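PDB 3HSK: aspartate-semialdehyde dehydrogenase, which catalyses the NADPH-dependent reductive dephosphorylation of 4-phospho-L-aspartate to L-aspartate semialdehyde, the second step in making threonine, methionine and isoleucine from aspartate. Local coordinates for residues E227-G240 with F249-C263. Residues are numbered along the deposited sequence; the frame is centred on the assembly and turned at random.
Sequences EEDKLEWETKKILG and FVPIPESEMKVSAQC
Glu228 and Glu232, one turn apart on helix 227-238, each accept a backbone N-H from 249-263, those of Cys263 and Ala261. Cys263 N gives Glu228 OE2 a nearly straight bond of 2.8 Å. Ala261 N meets Glu232 OE2 at 2.9 Å; both donors arrive on the anti side of the carboxylate. In both glutamates CG stands anti to the carbonyl carbon (chi1 -70°) and the chain then runs extended, carrying the carboxylate to the strand backbone. Glu228 OE2 also pairs with Arg342 of the second subunit and OE1 with Arg344 of that subunit, while Glu232 OE2 takes its Lys352, so the contact borders the subunit interface. Toward the helix's C-terminal end Ile252 N bonds to Lys236 O (3.0 Å), and Pro251 CB lies against Lys237 CA.

Apolar contacts line the helix-strand interface: Leu231 CD2 touches Ala261 CB (3.8 Å) and Cys263 SG, while the Lys236 chain crosses Met257 and Val259.

Helix and strand run roughly antiparallel (151°), the helix packed on one face of the mixed sheet of the dimerisation domain, whose outermost strand within the chain is 258-262. Glu227, touching Cys263 SG, lies about 7 Å, side chain to side chain, from Cys172, the predicted acyl-thioester nucleophile.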
ATOM      1  N   GLU A 227       6.342  11.174   7.762  1.00 37.46           N
ATOM      2  CA  GLU A 227       6.984  10.053   7.054  1.00 37.23           C
ATOM      3  C   GLU A 227       7.109  10.263   5.541  1.00 37.02           C
ATOM      4  O   GLU A 227       8.139   9.919   4.951  1.00 36.57           O
ATOM      5  CB  GLU A 227       6.251   8.731   7.342  1.00 37.43           C
ATOM      6  CG  GLU A 227       7.053   7.456   7.036  1.00 37.94           C
ATOM      7  CD  GLU A 227       8.093   7.131   8.097  1.00 39.17           C
ATOM      8  OE1 GLU A 227       8.349   7.982   8.978  1.00 40.25           O
ATOM      9  OE2 GLU A 227       8.662   6.018   8.053  1.00 39.35           O
ATOM     10  N   GLU A 228       6.065  10.822   4.928  1.00 36.95           N
ATOM     11  CA  GLU A 228       6.024  11.020   3.474  1.00 37.25           C
ATOM     12  C   GLU A 228       7.003  12.107   2.997  1.00 37.87           C
ATOM     13  O   GLU A 228       7.733  11.902   2.028  1.00 37.43           O
ATOM     14  CB  GLU A 228       4.589  11.285   2.999  1.00 36.94           C
ATOM     15  CG  GLU A 228       3.689  10.043   3.109  1.00 36.83           C
ATOM     16  CD  GLU A 228       2.202  10.336   3.115  1.00 35.84           C
ATOM     17  OE1 GLU A 228       1.785  11.478   2.841  1.00 36.00           O
ATOM     18  OE2 GLU A 228       1.430   9.402   3.393  1.00 36.11           O
ATOM     19  N   ASP A 229       7.032  13.240   3.700  1.00 38.60           N
ATOM     20  CA  ASP A 229       8.002  14.304   3.420  1.00 39.74           C
ATOM     21  C   ASP A 229       9.439  13.805   3.592  1.00 39.87           C
ATOM     22  O   ASP A 229      10.297  14.066   2.751  1.00 39.97           O
ATOM     23  CB  ASP A 229       7.735  15.524   4.304  1.00 39.90           C
ATOM     24  CG  ASP A 229       6.441  16.237   3.938  1.00 42.28           C
ATOM     25  OD1 ASP A 229       5.945  16.064   2.800  1.00 43.97           O
ATOM     26  OD2 ASP A 229       5.909  16.978   4.792  1.00 45.51           O
ATOM     27  N   LYS A 230       9.673  13.076   4.680  1.00 40.17           N
ATOM     28  CA  LYS A 230      10.925  12.373   4.944  1.00 40.62           C
ATOM     29  C   LYS A 230      11.319  11.527   3.736  1.00 40.68           C
ATOM     30  O   LYS A 230      12.382  11.717   3.147  1.00 40.90           O
ATOM     31  CB  LYS A 230      10.725  11.466   6.156  1.00 40.79           C
ATOM     32  CG  LYS A 230      11.936  11.227   7.023  1.00 42.10           C
ATOM     33  CD  LYS A 230      11.531  10.828   8.450  1.00 43.91           C
ATOM     34  CE  LYS A 230      10.990  12.034   9.252  1.00 45.38           C
ATOM     35  NZ  LYS A 230      10.855  11.773  10.720  1.00 45.35           N
ATOM     36  N   LEU A 231      10.430  10.615   3.359  1.00 40.81           N
ATOM     37  CA  LEU A 231      10.652   9.683   2.259  1.00 40.94           C
ATOM     38  C   LEU A 231      10.949  10.400   0.939  1.00 40.85           C
ATOM     39  O   LEU A 231      11.885  10.043   0.228  1.00 40.91           O
ATOM     40  CB  LEU A 231       9.426   8.775   2.112  1.00 41.09           C
ATOM     41  CG  LEU A 231       9.600   7.277   1.857  1.00 41.25           C
ATOM     42  CD1 LEU A 231      10.658   6.709   2.751  1.00 41.81           C
ATOM     43  CD2 LEU A 231       8.293   6.559   2.106  1.00 41.13           C
ATOM     44  N   GLU A 232      10.156  11.420   0.629  1.00 40.72           N
ATOM     45  CA  GLU A 232      10.297  12.169  -0.613  1.00 40.79           C
ATOM     46  C   GLU A 232      11.570  13.024  -0.680  1.00 40.97           C
ATOM     47  O   GLU A 232      12.238  13.063  -1.713  1.00 41.09           O
ATOM     48  CB  GLU A 232       9.058  13.030  -0.857  1.00 40.62           C
ATOM     49  CG  GLU A 232       7.825  12.205  -1.198  1.00 40.30           C
ATOM     50  CD  GLU A 232       6.560  13.026  -1.268  1.00 40.09           C
ATOM     51  OE1 GLU A 232       6.644  14.273  -1.284  1.00 40.15           O
ATOM     52  OE2 GLU A 232       5.472  12.418  -1.302  1.00 39.84           O
ATOM     53  N   TRP A 233      11.901  13.691   0.424  1.00 40.95           N
ATOM     54  CA  TRP A 233      13.061  14.578   0.482  1.00 41.14           C
ATOM     55  C   TRP A 233      14.386  13.834   0.646  1.00 41.03           C
ATOM     56  O   TRP A 233      15.367  14.151  -0.031  1.00 41.19           O
ATOM     57  CB  TRP A 233      12.900  15.613   1.604  1.00 41.38           C
ATOM     58  CG  TRP A 233      13.898  16.719   1.510  1.00 41.45           C
ATOM     59  CD1 TRP A 233      13.709  17.947   0.937  1.00 41.74           C
ATOM     60  CD2 TRP A 233      15.250  16.700   1.987  1.00 41.29           C
ATOM     61  NE1 TRP A 233      14.859  18.698   1.037  1.00 42.08           N
ATOM     62  CE2 TRP A 233      15.821  17.957   1.674  1.00 41.78           C
ATOM     63  CE3 TRP A 233      16.033  15.748   2.660  1.00 41.86           C
ATOM     64  CZ2 TRP A 233      17.144  18.283   2.004  1.00 41.57           C
ATOM     65  CZ3 TRP A 233      17.352  16.072   2.987  1.00 41.73           C
ATOM     66  CH2 TRP A 233      17.892  17.331   2.654  1.00 41.47           C
ATOM     67  N   GLU A 234      14.422  12.868   1.559  1.00 40.84           N
ATOM     68  CA  GLU A 234      15.660  12.147   1.873  1.00 40.67           C
ATOM     69  C   GLU A 234      16.202  11.344   0.694  1.00 40.56           C
ATOM     70  O   GLU A 234      17.415  11.277   0.488  1.00 40.36           O
ATOM     71  CB  GLU A 234      15.464  11.228   3.077  1.00 40.55           C
ATOM     72  CG  GLU A 234      15.302  11.962   4.403  1.00 41.31           C
ATOM     73  CD  GLU A 234      15.349  11.031   5.603  1.00 41.25           C
ATOM     74  OE1 GLU A 234      15.670   9.836   5.439  1.00 42.77           O
ATOM     75  OE2 GLU A 234      15.069  11.501   6.719  1.00 42.04           O
ATOM     76  N   THR A 235      15.307  10.730  -0.074  1.00 40.32           N
ATOM     77  CA  THR A 235      15.725   9.922  -1.218  1.00 40.37           C
ATOM     78  C   THR A 235      16.469  10.783  -2.256  1.00 39.85           C
ATOM     79  O   THR A 235      17.426  10.328  -2.879  1.00 39.56           O
ATOM     80  CB  THR A 235      14.535   9.155  -1.852  1.00 40.43           C
ATOM     81  OG1 THR A 235      13.478  10.065  -2.140  1.00 41.83           O
ATOM     82  CG2 THR A 235      14.003   8.117  -0.901  1.00 40.38           C
ATOM     83  N   LYS A 236      16.043  12.036  -2.399  1.00 39.74           N
ATOM     84  CA  LYS A 236      16.688  12.996  -3.303  1.00 39.55           C
ATOM     85  C   LYS A 236      18.118  13.352  -2.890  1.00 39.31           C
ATOM     86  O   LYS A 236      18.994  13.517  -3.750  1.00 39.20           O
ATOM     87  CB  LYS A 236      15.836  14.256  -3.462  1.00 39.53           C
ATOM     88  CG  LYS A 236      14.796  14.153  -4.574  1.00 39.60           C
ATOM     89  CD  LYS A 236      13.929  15.395  -4.668  1.00 40.55           C
ATOM     90  CE  LYS A 236      12.503  15.092  -4.233  1.00 42.66           C
ATOM     91  NZ  LYS A 236      11.711  16.295  -3.849  1.00 44.95           N
ATOM     92  N   LYS A 237      18.350  13.459  -1.582  1.00 38.75           N
ATOM     93  CA  LYS A 237      19.687  13.709  -1.052  1.00 38.45           C
ATOM     94  C   LYS A 237      20.577  12.470  -1.158  1.00 38.43           C
ATOM     95  O   LYS A 237      21.740  12.570  -1.552  1.00 38.03           O
ATOM     96  CB  LYS A 237      19.614  14.199   0.397  1.00 38.14           C
ATOM     97  CG  LYS A 237      20.973  14.383   1.064  1.00 38.39           C
ATOM     98  CD  LYS A 237      20.875  15.177   2.368  1.00 37.90           C
ATOM     99  CE  LYS A 237      22.268  15.556   2.866  1.00 37.65           C
ATOM    100  NZ  LYS A 237      22.229  16.331   4.139  1.00 35.92           N
ATOM    101  N   ILE A 238      20.021  11.313  -0.799  1.00 38.49           N
ATOM    102  CA  ILE A 238      20.774  10.057  -0.770  1.00 38.90           C
ATOM    103  C   ILE A 238      21.247   9.648  -2.162  1.00 39.34           C
ATOM    104  O   ILE A 238      22.351   9.132  -2.317  1.00 39.77           O
ATOM    105  CB  ILE A 238      19.955   8.918  -0.127  1.00 38.61           C
ATOM    106  CG1 ILE A 238      19.860   9.127   1.389  1.00 38.25           C
ATOM    107  CG2 ILE A 238      20.582   7.560  -0.418  1.00 38.33           C
ATOM    108  CD1 ILE A 238      18.625   8.508   2.006  1.00 36.26           C
ATOM    109  N   LEU A 239      20.403   9.888  -3.160  1.00 39.94           N
ATOM    110  CA  LEU A 239      20.722   9.591  -4.555  1.00 40.41           C
ATOM    111  C   LEU A 239      21.344  10.809  -5.262  1.00 40.81           C
ATOM    112  O   LEU A 239      21.699  10.735  -6.444  1.00 40.58           O
ATOM    113  CB  LEU A 239      19.461   9.118  -5.298  1.00 40.14           C
ATOM    114  CG  LEU A 239      18.812   7.780  -4.909  1.00 40.38           C
ATOM    115  CD1 LEU A 239      17.602   7.505  -5.800  1.00 39.96           C
ATOM    116  CD2 LEU A 239      19.792   6.605  -4.972  1.00 39.20           C
ATOM    117  N   GLY A 240      21.470  11.916  -4.527  1.00 41.10           N
ATOM    118  CA  GLY A 240      22.015  13.166  -5.052  1.00 41.86           C
ATOM    119  C   GLY A 240      23.531  13.227  -5.083  1.00 42.45           C
ATOM    120  O   GLY A 240      24.210  12.197  -5.001  1.00 42.29           O
ATOM    121  N   PHE A 249      26.188  19.085   0.003  1.00 49.36           N
ATOM    122  CA  PHE A 249      25.427  18.182  -0.842  1.00 48.71           C
ATOM    123  C   PHE A 249      24.429  18.921  -1.720  1.00 48.64           C
ATOM    124  O   PHE A 249      23.804  19.892  -1.298  1.00 48.43           O
ATOM    125  CB  PHE A 249      24.739  17.103   0.005  1.00 48.29           C
ATOM    126  CG  PHE A 249      25.703  16.148   0.640  1.00 47.37           C
ATOM    127  CD1 PHE A 249      26.196  15.064  -0.073  1.00 46.54           C
ATOM    128  CD2 PHE A 249      26.149  16.352   1.941  1.00 46.99           C
ATOM    129  CE1 PHE A 249      27.110  14.190   0.505  1.00 46.16           C
ATOM    130  CE2 PHE A 249      27.061  15.486   2.522  1.00 46.20           C
ATOM    131  CZ  PHE A 249      27.538  14.399   1.805  1.00 46.17           C
ATOM    132  N   VAL A 250      24.317  18.460  -2.960  1.00 48.70           N
ATOM    133  CA  VAL A 250      23.318  18.963  -3.891  1.00 48.76           C
ATOM    134  C   VAL A 250      22.390  17.798  -4.239  1.00 48.60           C
ATOM    135  O   VAL A 250      22.718  16.974  -5.101  1.00 48.72           O
ATOM    136  CB  VAL A 250      23.965  19.611  -5.153  1.00 48.81           C
ATOM    137  CG1 VAL A 250      22.913  19.972  -6.194  1.00 48.72           C
ATOM    138  CG2 VAL A 250      24.753  20.861  -4.759  1.00 49.13           C
ATOM    139  N   PRO A 251      21.246  17.705  -3.534  1.00 48.47           N
ATOM    140  CA  PRO A 251      20.229  16.688  -3.804  1.00 48.39           C
ATOM    141  C   PRO A 251      19.646  16.844  -5.205  1.00 48.15           C
ATOM    142  O   PRO A 251      19.565  17.963  -5.714  1.00 47.92           O
ATOM    143  CB  PRO A 251      19.146  16.990  -2.758  1.00 48.28           C
ATOM    144  CG  PRO A 251      19.851  17.742  -1.685  1.00 48.66           C
ATOM    145  CD  PRO A 251      20.853  18.576  -2.414  1.00 48.41           C
ATOM    146  N   ILE A 252      19.253  15.728  -5.812  1.00 48.16           N
ATOM    147  CA  ILE A 252      18.563  15.743  -7.101  1.00 48.30           C
ATOM    148  C   ILE A 252      17.456  16.797  -7.061  1.00 48.56           C
ATOM    149  O   ILE A 252      16.576  16.736  -6.199  1.00 48.74           O
ATOM    150  CB  ILE A 252      17.959  14.352  -7.462  1.00 48.22           C
ATOM    151  CG1 ILE A 252      19.022  13.245  -7.420  1.00 48.02           C
ATOM    152  CG2 ILE A 252      17.256  14.396  -8.812  1.00 48.20           C
ATOM    153  CD1 ILE A 252      20.214  13.452  -8.365  1.00 49.46           C
ATOM    154  N   PRO A 253      17.517  17.792  -7.965  1.00 48.93           N
ATOM    155  CA  PRO A 253      16.441  18.782  -8.003  1.00 49.29           C
ATOM    156  C   PRO A 253      15.085  18.182  -8.383  1.00 49.71           C
ATOM    157  O   PRO A 253      15.013  17.117  -8.994  1.00 49.42           O
ATOM    158  CB  PRO A 253      16.917  19.792  -9.054  1.00 49.04           C
ATOM    159  CG  PRO A 253      17.920  19.059  -9.867  1.00 48.98           C
ATOM    160  CD  PRO A 253      18.569  18.077  -8.957  1.00 48.84           C
ATOM    161  N   GLU A 254      14.028  18.882  -7.991  1.00 50.62           N
ATOM    162  CA  GLU A 254      12.648  18.456  -8.192  1.00 51.49           C
ATOM    163  C   GLU A 254      12.277  18.302  -9.671  1.00 51.57           C
ATOM    164  O   GLU A 254      11.495  17.419 -10.027  1.00 51.86           O
ATOM    165  CB  GLU A 254      11.693  19.425  -7.481  1.00 51.91           C
ATOM    166  CG  GLU A 254      12.161  20.896  -7.440  1.00 53.94           C
ATOM    167  CD  GLU A 254      13.231  21.169  -6.370  1.00 56.26           C
ATOM    168  OE1 GLU A 254      12.923  21.032  -5.160  1.00 57.55           O
ATOM    169  OE2 GLU A 254      14.373  21.532  -6.740  1.00 56.22           O
ATOM    170  N   SER A 255      12.858  19.150 -10.521  1.00 51.57           N
ATOM    171  CA  SER A 255      12.667  19.090 -11.977  1.00 51.39           C
ATOM    172  C   SER A 255      13.316  17.856 -12.612  1.00 51.07           C
ATOM    173  O   SER A 255      13.060  17.540 -13.772  1.00 51.28           O
ATOM    174  CB  SER A 255      13.235  20.353 -12.636  1.00 51.54           C
ATOM    175  OG  SER A 255      14.654  20.392 -12.541  1.00 51.82           O
ATOM    176  N   GLU A 256      14.146  17.164 -11.838  1.00 50.55           N
ATOM    177  CA  GLU A 256      14.940  16.052 -12.334  1.00 49.99           C
ATOM    178  C   GLU A 256      14.445  14.693 -11.836  1.00 49.27           C
ATOM    179  O   GLU A 256      14.703  13.667 -12.468  1.00 49.36           O
ATOM    180  CB  GLU A 256      16.383  16.254 -11.902  1.00 50.28           C
ATOM    181  CG  GLU A 256      17.408  15.898 -12.940  1.00 51.83           C
ATOM    182  CD  GLU A 256      18.734  16.575 -12.668  1.00 53.91           C
ATOM    183  OE1 GLU A 256      18.780  17.823 -12.750  1.00 54.65           O
ATOM    184  OE2 GLU A 256      19.722  15.862 -12.370  1.00 54.44           O
ATOM    185  N   MET A 257      13.765  14.684 -10.693  1.00 48.25           N
ATOM    186  CA  MET A 257      13.201  13.458 -10.122  1.00 47.23           C
ATOM    187  C   MET A 257      11.962  13.784  -9.300  1.00 46.66           C
ATOM    188  O   MET A 257      11.997  14.649  -8.422  1.00 46.51           O
ATOM    189  CB  MET A 257      14.237  12.709  -9.270  1.00 47.22           C
ATOM    190  CG  MET A 257      13.719  11.445  -8.585  1.00 47.30           C
ATOM    191  SD  MET A 257      14.996  10.455  -7.766  1.00 46.81           S
ATOM    192  CE  MET A 257      15.375  11.486  -6.367  1.00 46.58           C
ATOM    193  N   LYS A 258      10.867  13.101  -9.614  1.00 45.80           N
ATOM    194  CA  LYS A 258       9.634  13.221  -8.852  1.00 45.15           C
ATOM    195  C   LYS A 258       9.512  12.011  -7.947  1.00 44.41           C
ATOM    196  O   LYS A 258       9.745  10.873  -8.372  1.00 44.24           O
ATOM    197  CB  LYS A 258       8.414  13.320  -9.774  1.00 45.43           C
ATOM    198  CG  LYS A 258       8.530  14.354 -10.893  1.00 46.15           C
ATOM    199  CD  LYS A 258       8.417  15.790 -10.374  1.00 47.63           C
ATOM    200  CE  LYS A 258       8.549  16.806 -11.510  1.00 48.39           C
ATOM    201  NZ  LYS A 258       7.603  16.525 -12.627  1.00 48.81           N
ATOM    202  N   VAL A 259       9.170  12.265  -6.689  1.00 43.30           N
ATOM    203  CA  VAL A 259       9.030  11.206  -5.701  1.00 42.59           C
ATOM    204  C   VAL A 259       7.704  11.385  -4.957  1.00 41.62           C
ATOM    205  O   VAL A 259       7.427  12.451  -4.394  1.00 41.23           O
ATOM    206  CB  VAL A 259      10.221  11.172  -4.713  1.00 42.93           C
ATOM    207  CG1 VAL A 259      11.498  10.675  -5.396  1.00 43.18           C
ATOM    208  CG2 VAL A 259      10.469  12.555  -4.144  1.00 44.19           C
ATOM    209  N   SER A 260       6.878  10.344  -4.978  1.00 40.26           N
ATOM    210  CA  SER A 260       5.565  10.413  -4.358  1.00 39.48           C
ATOM    211  C   SER A 260       5.394   9.286  -3.349  1.00 38.59           C
ATOM    212  O   SER A 260       5.437   8.110  -3.712  1.00 38.19           O
ATOM    213  CB  SER A 260       4.467  10.356  -5.416  1.00 39.52           C
ATOM    214  OG  SER A 260       3.203  10.625  -4.840  1.00 40.78           O
ATOM    215  N   ALA A 261       5.229   9.659  -2.080  1.00 37.33           N
ATOM    216  CA  ALA A 261       5.091   8.687  -0.998  1.00 36.56           C
ATOM    217  C   ALA A 261       3.697   8.690  -0.384  1.00 36.09           C
ATOM    218  O   ALA A 261       3.085   9.743  -0.202  1.00 35.84           O
ATOM    219  CB  ALA A 261       6.135   8.929   0.071  1.00 36.37           C
ATOM    220  N   GLN A 262       3.206   7.497  -0.071  1.00 35.89           N
ATOM    221  CA  GLN A 262       1.976   7.322   0.692  1.00 35.42           C
ATOM    222  C   GLN A 262       2.243   6.274   1.774  1.00 35.46           C
ATOM    223  O   GLN A 262       2.484   5.095   1.478  1.00 35.91           O
ATOM    224  CB  GLN A 262       0.799   6.938  -0.222  1.00 35.46           C
ATOM    225  CG  GLN A 262       0.392   8.046  -1.199  1.00 34.91           C
ATOM    226  CD  GLN A 262      -0.952   7.828  -1.874  1.00 35.98           C
ATOM    227  OE1 GLN A 262      -1.043   7.849  -3.104  1.00 38.13           O
ATOM    228  NE2 GLN A 262      -2.006   7.646  -1.082  1.00 35.04           N
ATOM    229  N   CYS A 263       2.238   6.712   3.028  1.00 34.64           N
ATOM    230  CA  CYS A 263       2.646   5.840   4.118  1.00 34.71           C
ATOM    231  C   CYS A 263       1.482   5.373   4.975  1.00 34.52           C
ATOM    232  O   CYS A 263       0.573   6.149   5.281  1.00 34.26           O
ATOM    233  CB  CYS A 263       3.724   6.509   4.966  1.00 34.72           C
ATOM    234  SG  CYS A 263       5.163   6.982   3.984  1.00 35.29           S
TER
HETATM  235  O   HOH W   1       1.726   8.909   6.279  1.00 36.84           O